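Local coordinates for carbohydrate-binding protein (Flavonifractor plautii, PDB 6N1B) that probably removes the acetyl group from the N-acetylgalactosamine of the blood group A antigen, and binds blood group B trisaccharide in the crystal, at residues Ala392-Ser395 and Phe396-Met400. Numbering follows the deposited sequence.
Sequences AENS and FVEMM
S395 caps the helix that begins at F396. Its OG accepts the backbone N-H of E398, with OG to N at 3.0 Å and a nearly straight bond of 171°. The same residue also supplies the first backbone bond of the helix, from M399 N to S395 O at 2.9 Å. S395 is therefore the N-cap, and its side chain serves a first-turn amide that has no earlier helical carbonyl to pair with. Its hydroxyl also donates to a water, 2.9 Å from OG. That water accepts the N-H of V397 at 3.1 Å, so a second amide of the first turn is met through solvent. E398 meets the cap with its CB and CG. Its CG lies beside its own backbone N (chi1 -67°), 3.5 Å from S395 OG, and the carboxylate end leads away. The N394 amide lies against E398 CB, with OD1 3.8 Å away. OD1 also takes a weak bond from S395 N, while ND2 is held by A28 O near the chain's N-terminal end. Further out, F396 and M399 both pack on M352 of the neighbouring strand 351-361, and M400 CG sits over one face of the F396 ring. The contact is a serine N-cap at a strand-to-helix junction, where the chain turns by roughly a right angle between 392-395 and 396-400. Hydroxyl and water together satisfy two amides at the positive end of the helix dipole.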
loop_
_atom_site.group_PDB
_atom_site.type_symbol
_atom_site.label_atom_id
_atom_site.label_comp_id
_atom_site.label_asym_id
_atom_site.label_seq_id
_atom_site.Cartn_x
_atom_site.Cartn_y
_atom_site.Cartn_z
ATOM N N ALA A 392 -8.064 -0.176 -11.587
ATOM C CA ALA A 392 -7.822 -0.676 -12.921
ATOM C C ALA A 392 -7.812 -2.192 -12.898
ATOM O O ALA A 392 -7.557 -2.793 -11.867
ATOM C CB ALA A 392 -6.502 -0.102 -13.386
ATOM N N GLU A 393 -8.006 -2.797 -14.079
ATOM C CA GLU A 393 -8.148 -4.237 -14.097
ATOM C C GLU A 393 -7.805 -4.775 -15.461
ATOM O O GLU A 393 -8.031 -4.055 -16.487
ATOM C CB GLU A 393 -9.645 -4.595 -13.834
ATOM C CG GLU A 393 -9.941 -6.101 -13.589
ATOM C CD GLU A 393 -11.481 -6.287 -13.419
ATOM O OE1 GLU A 393 -11.976 -5.883 -12.327
ATOM O OE2 GLU A 393 -12.059 -6.832 -14.366
ATOM N N ASN A 394 -7.367 -6.029 -15.559
ATOM C CA ASN A 394 -7.304 -6.692 -16.871
ATOM C C ASN A 394 -7.189 -8.204 -16.586
ATOM O O ASN A 394 -6.766 -8.606 -15.469
ATOM C CB ASN A 394 -6.082 -6.221 -17.714
ATOM C CG ASN A 394 -6.261 -6.409 -19.201
ATOM O OD1 ASN A 394 -7.315 -6.967 -19.658
ATOM N ND2 ASN A 394 -5.318 -5.913 -19.959
ATOM N N SER A 395 -7.438 -8.994 -17.619
ATOM C CA SER A 395 -6.996 -10.366 -17.651
ATOM C C SER A 395 -5.474 -10.411 -17.425
ATOM O O SER A 395 -4.767 -9.595 -18.036
ATOM C CB SER A 395 -7.335 -10.950 -19.069
ATOM O OG SER A 395 -6.500 -11.851 -19.559
ATOM N N PHE A 396 -5.048 -11.337 -16.615
ATOM C CA PHE A 396 -3.586 -11.514 -16.405
ATOM C C PHE A 396 -2.900 -11.822 -17.758
ATOM O O PHE A 396 -1.851 -11.184 -18.075
ATOM C CB PHE A 396 -3.359 -12.674 -15.442
ATOM C CG PHE A 396 -1.870 -12.998 -15.296
ATOM C CD1 PHE A 396 -1.079 -12.238 -14.523
ATOM C CD2 PHE A 396 -1.308 -14.083 -15.946
ATOM C CE1 PHE A 396 0.319 -12.564 -14.345
ATOM C CE2 PHE A 396 0.030 -14.328 -15.836
ATOM C CZ PHE A 396 0.804 -13.564 -15.060
ATOM N N VAL A 397 -3.498 -12.672 -18.596
ATOM C CA VAL A 397 -2.859 -13.001 -19.851
ATOM C C VAL A 397 -2.795 -11.773 -20.746
ATOM O O VAL A 397 -1.760 -11.521 -21.377
ATOM C CB VAL A 397 -3.594 -14.203 -20.532
ATOM C CG1 VAL A 397 -3.199 -14.406 -21.958
ATOM C CG2 VAL A 397 -3.403 -15.465 -19.708
ATOM N N GLU A 398 -3.900 -11.012 -20.851
ATOM C CA GLU A 398 -3.832 -9.868 -21.728
ATOM C C GLU A 398 -2.842 -8.807 -21.241
ATOM O O GLU A 398 -2.134 -8.161 -22.038
ATOM C CB GLU A 398 -5.263 -9.222 -21.907
ATOM C CG GLU A 398 -6.199 -10.141 -22.644
ATOM C CD GLU A 398 -5.893 -10.360 -24.083
ATOM O OE1 GLU A 398 -5.133 -9.606 -24.730
ATOM O OE2 GLU A 398 -6.521 -11.324 -24.660
ATOM N N MET A 399 -2.776 -8.649 -19.932
ATOM C CA MET A 399 -1.797 -7.752 -19.333
ATOM C C MET A 399 -0.370 -8.167 -19.752
ATOM O O MET A 399 0.444 -7.317 -20.200
ATOM C CB MET A 399 -1.915 -7.771 -17.851
ATOM C CG MET A 399 -0.838 -6.936 -17.105
ATOM S SD MET A 399 -0.717 -7.418 -15.346
ATOM C CE MET A 399 -0.037 -9.020 -15.498
ATOM N N MET A 400 -0.061 -9.448 -19.564
ATOM C CA MET A 400 1.296 -9.985 -19.923
ATOM C C MET A 400 1.589 -9.774 -21.420
ATOM O O MET A 400 2.712 -9.406 -21.760
ATOM C CB MET A 400 1.356 -11.435 -19.574
ATOM C CG MET A 400 1.333 -11.726 -18.071
ATOM S SD MET A 400 2.744 -11.109 -17.142
ATOM C CE MET A 400 3.971 -12.324 -17.616
HETATM O O HOH W 1 -6.060 -14.140 -17.796
#